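Side-chain contacts in succinate dehydrogenase subunit A (Mycolicibacterium smegmatis, PDB 7D6V), which probably oxidises succinate to fumarate at its bound FAD and passes the electrons to the iron-sulfur subunit of the complex: residues A[69-72]-A[73-77]; A[152-155]-A[156-159]; A[231-235]-A[236-240]. All coordinates share one frame; numbering follows the deposited sequence.

Contact 1: A[69-72]-A[73-77]; sequences VHFG and DTMRG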
loop_
_atom_site.group_PDB
_atom_site.type_symbol
_atom_site.label_atom_id
_atom_site.label_comp_id
_atom_site.label_asym_id
_atom_site.label_seq_id
_atom_site.Cartn_x
_atom_site.Cartn_y
_atom_site.Cartn_z
ATOM N N VAL A 69 -4.259 30.643 -13.551
ATOM C CA VAL A 69 -5.427 30.258 -12.764
ATOM C C VAL A 69 -5.005 29.452 -11.541
ATOM O O VAL A 69 -5.495 29.682 -10.429
ATOM C CB VAL A 69 -6.425 29.480 -13.641
ATOM C CG1 VAL A 69 -7.618 29.031 -12.822
ATOM C CG2 VAL A 69 -6.873 30.334 -14.809
ATOM N N HIS A 70 -4.091 28.500 -11.728
ATOM C CA HIS A 70 -3.591 27.709 -10.609
ATOM C C HIS A 70 -2.860 28.586 -9.599
ATOM O O HIS A 70 -2.989 28.393 -8.386
ATOM C CB HIS A 70 -2.676 26.604 -11.135
ATOM C CG HIS A 70 -2.350 25.546 -10.129
ATOM N ND1 HIS A 70 -1.650 24.405 -10.455
ATOM C CD2 HIS A 70 -2.628 25.451 -8.809
ATOM C CE1 HIS A 70 -1.511 23.654 -9.379
ATOM N NE2 HIS A 70 -2.096 24.266 -8.366
ATOM N N PHE A 71 -2.085 29.558 -10.085
ATOM C CA PHE A 71 -1.386 30.478 -9.194
ATOM C C PHE A 71 -2.367 31.295 -8.365
ATOM O O PHE A 71 -2.183 31.458 -7.153
ATOM C CB PHE A 71 -0.474 31.389 -10.017
ATOM C CG PHE A 71 0.101 32.539 -9.244
ATOM C CD1 PHE A 71 1.083 32.332 -8.293
ATOM C CD2 PHE A 71 -0.332 33.830 -9.478
ATOM C CE1 PHE A 71 1.614 33.385 -7.590
ATOM C CE2 PHE A 71 0.196 34.886 -8.775
ATOM C CZ PHE A 71 1.173 34.663 -7.831
ATOM N N GLY A 72 -3.418 31.816 -8.999
ATOM C CA GLY A 72 -4.423 32.555 -8.256
ATOM C C GLY A 72 -5.153 31.691 -7.247
ATOM O O GLY A 72 -5.458 32.136 -6.138
ATOM N N ASP A 73 -5.441 30.442 -7.617
ATOM C CA ASP A 73 -6.090 29.524 -6.688
ATOM C C ASP A 73 -5.209 29.248 -5.480
ATOM O O ASP A 73 -5.695 29.202 -4.344
ATOM C CB ASP A 73 -6.440 28.220 -7.401
ATOM C CG ASP A 73 -7.591 28.376 -8.362
ATOM O OD1 ASP A 73 -8.173 29.475 -8.423
ATOM O OD2 ASP A 73 -7.919 27.400 -9.059
ATOM N N THR A 74 -3.910 29.049 -5.704
ATOM C CA THR A 74 -2.990 28.812 -4.598
ATOM C C THR A 74 -2.867 30.043 -3.709
ATOM O O THR A 74 -2.840 29.927 -2.479
ATOM C CB THR A 74 -1.624 28.393 -5.139
ATOM O OG1 THR A 74 -1.722 27.088 -5.716
ATOM C CG2 THR A 74 -0.585 28.367 -4.034
ATOM N N MET A 75 -2.810 31.232 -4.310
ATOM C CA MET A 75 -2.680 32.450 -3.516
ATOM C C MET A 75 -3.939 32.717 -2.699
ATOM O O MET A 75 -3.859 33.225 -1.577
ATOM C CB MET A 75 -2.365 33.634 -4.427
ATOM C CG MET A 75 -0.975 33.591 -5.037
ATOM S SD MET A 75 0.364 33.485 -3.839
ATOM C CE MET A 75 0.227 35.073 -3.032
ATOM N N ARG A 76 -5.111 32.394 -3.252
ATOM C CA ARG A 76 -6.359 32.529 -2.505
ATOM C C ARG A 76 -6.405 31.565 -1.328
ATOM O O ARG A 76 -6.728 31.955 -0.201
ATOM C CB ARG A 76 -7.545 32.277 -3.427
ATOM C CG ARG A 76 -8.200 33.512 -3.956
ATOM C CD ARG A 76 -9.433 33.148 -4.750
ATOM N NE ARG A 76 -9.083 32.446 -5.980
ATOM C CZ ARG A 76 -8.696 33.047 -7.099
ATOM N NH1 ARG A 76 -8.604 34.366 -7.154
ATOM N NH2 ARG A 76 -8.398 32.323 -8.165
ATOM N N GLY A 77 -6.104 30.298 -1.580
ATOM C CA GLY A 77 -6.062 29.277 -0.557
ATOM C C GLY A 77 -4.755 29.333 0.198
ATOM O O GLY A 77 -3.824 28.579 -0.094
#
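Met-75 curls back one helical turn to lie against Phe-71, one of a run of i to i+4 pairings along helix 67-76. Its CB sits 3.5 Å from Phe-71 O, the carbonyl that accepts the Met-75 backbone N-H. With CG on the side of its own backbone N (chi1 -70°), the next methylene is swung over one face of the Phe-71 ring, displaced toward the rim; CG lies 3.9 Å from the ring centroid, a CH-pi contact. SD follows and approaches the ring obliquely, 4.0 Å from Phe-71 CE1, giving a Met-aromatic contact. Bends at chi2 and chi3 keep this flexible, polarisable chain compact. Ala-87 of helix 84-102 packs against both residues.

Another flank of the helix is polar. Thr-74 OG1 makes a weak bond of 3.2 Å back to His-70 O, which also takes the Thr-74 backbone N-H, while its stronger partner is the amide of Asn-427. The same amide bonds His-70 NE2, so it ties together two residues one turn apart. Asp-73 OD1 is met nearly along its C-O axis by Arg-76 NH2 at 2.9 Å, with the oxygen in the guanidinium plane; Asp-73 OD2 pairs with Arg-128. Gly-72 suits its place because, having no side chain, it leaves its carbonyl bare for the guanidinium of Arg-76 to lie flat over, Gly-72 O standing 3.4 Å above the plane.

The buried carboxylate of Asp-73 is thus held by two arginines, which would be expected to favour its ionised form, while Glu-617 offers Arg-76 a second negative partner.

Contact 2: A[152-155]-A[156-159]; sequences QQED and KREL
Arg-157, with chi1 at -72° and its chain bent at chi3 (-66°), folds back along its own helix until its guanidinium rests over the backbone of Gln-153 and Glu-154. The motif is a plain alpha-helical one, i to i+3 and i to i+4 packing in the last part of helix 136-159. Gln-153 O lies 3.8 Å above the guanidinium plane, over its centre, and also accepts the Arg-157 backbone N-H at 3.0 Å, so one carbonyl meets both ends of the arginine.

Glu-154 crosses Arg-157 without a salt bridge. Its CG touches Arg-157 NH2 at 3.4 Å, but the extended chain carries OE2 to 5.1 Å from that nitrogen. Although the two flat groups are turned only 15° apart, any attraction between them is probably a diffuse one. Such long, charged chains suit a partly solvent-facing helix, where the aliphatic part of one can support the polar end of another.

Gln-152 and Gln-153 touch the iron-sulfur subunit, Gln-152 by packing on Arg-113 of that chain. Gln-153 stretches out beyond CG and presents its amide to the same subunit, where NE2 donates to the backbone oxygen of Ile-115 and OE1 bonds Ser-117, a pairing well suited to an interface.

Asp-155 is buried and forms a salt bridge through OD1 with Arg-28 NH2. Leu-159 runs alongside it, pointing the same way, and brings CD1 to 4.2 Å from Asp-155 OD1.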
loop_
_atom_site.group_PDB
_atom_site.type_symbol
_atom_site.label_atom_id
_atom_site.label_comp_id
_atom_site.label_asym_id
_atom_site.label_seq_id
_atom_site.Cartn_x
_atom_site.Cartn_y
_atom_site.Cartn_z
ATOM N N GLN A 152 20.302 2.869 -10.742
ATOM C CA GLN A 152 21.432 2.077 -10.271
ATOM C C GLN A 152 21.659 0.818 -11.101
ATOM O O GLN A 152 22.781 0.312 -11.126
ATOM C CB GLN A 152 21.296 1.718 -8.790
ATOM C CG GLN A 152 19.947 1.294 -8.305
ATOM C CD GLN A 152 19.864 1.343 -6.793
ATOM O OE1 GLN A 152 20.718 1.932 -6.135
ATOM N NE2 GLN A 152 18.835 0.720 -6.235
ATOM N N GLN A 153 20.645 0.321 -11.812
ATOM C CA GLN A 153 20.899 -0.714 -12.814
ATOM C C GLN A 153 21.776 -0.183 -13.944
ATOM O O GLN A 153 22.687 -0.875 -14.419
ATOM C CB GLN A 153 19.580 -1.251 -13.368
ATOM C CG GLN A 153 18.882 -2.235 -12.458
ATOM C CD GLN A 153 17.446 -2.482 -12.862
ATOM O OE1 GLN A 153 16.881 -1.745 -13.665
ATOM N NE2 GLN A 153 16.845 -3.521 -12.304
ATOM N N GLU A 154 21.512 1.048 -14.388
ATOM C CA GLU A 154 22.385 1.675 -15.380
ATOM C C GLU A 154 23.797 1.852 -14.833
ATOM O O GLU A 154 24.784 1.651 -15.552
ATOM C CB GLU A 154 21.816 3.024 -15.817
ATOM C CG GLU A 154 20.401 2.974 -16.352
ATOM C CD GLU A 154 19.782 4.353 -16.476
ATOM O OE1 GLU A 154 20.494 5.289 -16.891
ATOM O OE2 GLU A 154 18.585 4.502 -16.151
ATOM N N ASP A 155 23.908 2.244 -13.562
ATOM C CA ASP A 155 25.222 2.364 -12.935
ATOM C C ASP A 155 25.935 1.020 -12.886
ATOM O O ASP A 155 27.151 0.948 -13.077
ATOM C CB ASP A 155 25.085 2.943 -11.527
ATOM C CG ASP A 155 24.694 4.402 -11.532
ATOM O OD1 ASP A 155 24.992 5.095 -12.524
ATOM O OD2 ASP A 155 24.085 4.856 -10.542
ATOM N N LYS A 156 25.197 -0.053 -12.611
ATOM C CA LYS A 156 25.785 -1.387 -12.626
ATOM C C LYS A 156 26.319 -1.736 -14.007
ATOM O O LYS A 156 27.431 -2.255 -14.142
ATOM C CB LYS A 156 24.752 -2.416 -12.179
ATOM C CG LYS A 156 25.192 -3.853 -12.350
ATOM C CD LYS A 156 26.259 -4.228 -11.346
ATOM C CE LYS A 156 26.347 -5.732 -11.191
ATOM N NZ LYS A 156 27.319 -6.112 -10.136
ATOM N N ARG A 157 25.530 -1.466 -15.049
ATOM C CA ARG A 157 25.979 -1.801 -16.397
ATOM C C ARG A 157 27.189 -0.977 -16.818
ATOM O O ARG A 157 28.086 -1.493 -17.492
ATOM C CB ARG A 157 24.845 -1.636 -17.406
ATOM C CG ARG A 157 23.768 -2.694 -17.299
ATOM C CD ARG A 157 22.791 -2.600 -18.455
ATOM N NE ARG A 157 22.013 -1.367 -18.427
ATOM C CZ ARG A 157 20.861 -1.231 -17.781
ATOM N NH1 ARG A 157 20.349 -2.255 -17.114
ATOM N NH2 ARG A 157 20.217 -0.073 -17.809
ATOM N N GLU A 158 27.244 0.300 -16.440
ATOM C CA GLU A 158 28.296 1.143 -17.001
ATOM C C GLU A 158 29.542 1.224 -16.123
ATOM O O GLU A 158 30.663 1.150 -16.633
ATOM C CB GLU A 158 27.750 2.544 -17.285
ATOM C CG GLU A 158 26.693 2.550 -18.376
ATOM C CD GLU A 158 27.257 2.171 -19.735
ATOM O OE1 GLU A 158 28.439 2.474 -20.001
ATOM O OE2 GLU A 158 26.521 1.553 -20.532
ATOM N N LEU A 159 29.375 1.382 -14.811
ATOM C CA LEU A 159 30.501 1.508 -13.897
ATOM C C LEU A 159 30.813 0.227 -13.134
ATOM O O LEU A 159 31.841 0.168 -12.453
ATOM C CB LEU A 159 30.241 2.641 -12.899
ATOM C CG LEU A 159 29.788 3.968 -13.507
ATOM C CD1 LEU A 159 29.182 4.865 -12.451
ATOM C CD2 LEU A 159 30.949 4.662 -14.190
#

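Contact 3: A[231-235]-A[236-240]; sequences ALALR and AGSAL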
loop_
_atom_site.group_PDB
_atom_site.type_symbol
_atom_site.label_atom_id
_atom_site.label_comp_id
_atom_site.label_asym_id
_atom_site.label_seq_id
_atom_site.Cartn_x
_atom_site.Cartn_y
_atom_site.Cartn_z
ATOM N N ALA A 231 13.998 20.487 13.534
ATOM C CA ALA A 231 14.959 20.644 14.618
ATOM C C ALA A 231 16.393 20.540 14.125
ATOM O O ALA A 231 17.272 21.227 14.649
ATOM C CB ALA A 231 14.696 19.605 15.705
ATOM N N LEU A 232 16.650 19.696 13.123
ATOM C CA LEU A 232 18.001 19.566 12.588
ATOM C C LEU A 232 18.482 20.876 11.981
ATOM O O LEU A 232 19.574 21.356 12.297
ATOM C CB LEU A 232 18.047 18.443 11.553
ATOM C CG LEU A 232 18.245 17.024 12.084
ATOM C CD1 LEU A 232 18.093 16.008 10.969
ATOM C CD2 LEU A 232 19.599 16.894 12.742
ATOM N N ALA A 233 17.669 21.479 11.109
ATOM C CA ALA A 233 18.032 22.759 10.514
ATOM C C ALA A 233 18.086 23.856 11.563
ATOM O O ALA A 233 18.951 24.740 11.509
ATOM C CB ALA A 233 17.039 23.124 9.412
ATOM N N LEU A 234 17.180 23.807 12.537
ATOM C CA LEU A 234 17.130 24.849 13.548
ATOM C C LEU A 234 18.372 24.814 14.433
ATOM O O LEU A 234 18.901 25.864 14.814
ATOM C CB LEU A 234 15.844 24.681 14.354
ATOM C CG LEU A 234 15.372 25.743 15.330
ATOM C CD1 LEU A 234 15.096 27.032 14.588
ATOM C CD2 LEU A 234 14.122 25.250 16.008
ATOM N N ARG A 235 18.866 23.616 14.755
ATOM C CA ARG A 235 20.100 23.490 15.524
ATOM C C ARG A 235 21.344 23.697 14.668
ATOM O O ARG A 235 22.393 24.078 15.197
ATOM C CB ARG A 235 20.161 22.125 16.212
ATOM C CG ARG A 235 19.169 21.957 17.350
ATOM C CD ARG A 235 19.467 20.720 18.186
ATOM N NE ARG A 235 19.404 19.489 17.405
ATOM C CZ ARG A 235 18.354 18.678 17.377
ATOM N NH1 ARG A 235 18.384 17.580 16.637
ATOM N NH2 ARG A 235 17.275 18.962 18.086
ATOM N N ALA A 236 21.257 23.447 13.359
ATOM C CA ALA A 236 22.388 23.735 12.484
ATOM C C ALA A 236 22.555 25.229 12.266
ATOM O O ALA A 236 23.667 25.694 11.996
ATOM C CB ALA A 236 22.219 23.020 11.146
ATOM N N GLY A 237 21.471 25.991 12.367
ATOM C CA GLY A 237 21.586 27.435 12.324
ATOM C C GLY A 237 20.668 28.101 11.324
ATOM O O GLY A 237 20.773 29.306 11.085
ATOM N N SER A 238 19.766 27.328 10.734
ATOM C CA SER A 238 18.787 27.877 9.809
ATOM C C SER A 238 17.595 28.405 10.601
ATOM O O SER A 238 17.622 28.502 11.831
ATOM C CB SER A 238 18.378 26.827 8.783
ATOM O OG SER A 238 19.515 26.253 8.170
ATOM N N ALA A 239 16.525 28.750 9.897
ATOM C CA ALA A 239 15.375 29.399 10.499
ATOM C C ALA A 239 14.097 28.709 10.050
ATOM O O ALA A 239 14.052 28.047 9.012
ATOM C CB ALA A 239 15.334 30.880 10.135
ATOM N N LEU A 240 13.054 28.877 10.855
ATOM C CA LEU A 240 11.742 28.313 10.586
ATOM C C LEU A 240 10.731 29.443 10.452
ATOM O O LEU A 240 10.842 30.474 11.119
ATOM C CB LEU A 240 11.317 27.353 11.703
ATOM C CG LEU A 240 11.573 25.853 11.538
ATOM C CD1 LEU A 240 13.011 25.568 11.174
ATOM C CD2 LEU A 240 11.212 25.136 12.820
#
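Two backbone N-H groups, of Gly-237 and Ser-238, reach the carbonyl oxygen of Ala-233 from opposite faces of its peptide plane, at 2.9 Å from Gly-237 N and 2.8 Å from Ser-238 N. The other flat group, the guanidinium of Arg-235, sets one face over Ala-231 O, which stands 3.8 Å above its centre, while NH1 donates to Asn-542; Glu-176 adds only a long, weak ion pair.

The pair of hydrogen bonds to Ala-233 O marks the C-terminal end of helix 230-236. The six-to-one link from Ser-238 N, with Gly-237 at positive phi (129°), resembles a Schellman ending, although Gly-237 N keeps the ordinary i to i+4 bond instead of the second link of that motif. Glycine suits this position because it takes up positive phi readily. Ala-236, bonded through N to Leu-232 O, completes the last turn.

Beyond the turn, Ser-238 returns to the helix: its CB lies 4.0 Å from Ala-233 CB, a contact between two small side chains. Leu-234, whose CG is anti to the backbone N (chi1 -169°), sends CD1 to 4.0 Å from Ser-238 O. The same CD1 lies 4.3 Å from Leu-240 CD1, a loose apolar contact between the helix and the start of the strand.

Around this joint, Leu-234 packs on Leu-545 and Cys-549 of helix 532-556 and on Val-585 of strand 582-585. Leu-232, whose side chain is about 5 Å from the bound FAD, and Ala-236 lie on strand 172-179, while Ala-233 and Ser-238 meet Leu-408 of strand 408-409. Leu-240 then enters strand 240-241, which pairs antiparallel with strand 383-395.

All three contacts belong to the FAD-binding part of the sequence, yet none touches another; contacts 1 and 3, the nearest pair, keep about 18 Å between their closest atoms. Contacts 1 and 3 are largely buried, whereas contact 2 is partly exposed, its centre about 34 Å from the centre of the chain, and lies beside the iron-sulfur subunit. The side-chain pairings of contacts 1 and 2 stay within one helix each, while contact 3 joins a helix to the strand after it. The chemistry follows: contact 1 combines aromatic packing with a buried carboxylate paired with arginines, contact 2 has long polar chains loosely associated, and contact 3 relies on small residues and backbone capping close to the cofactor.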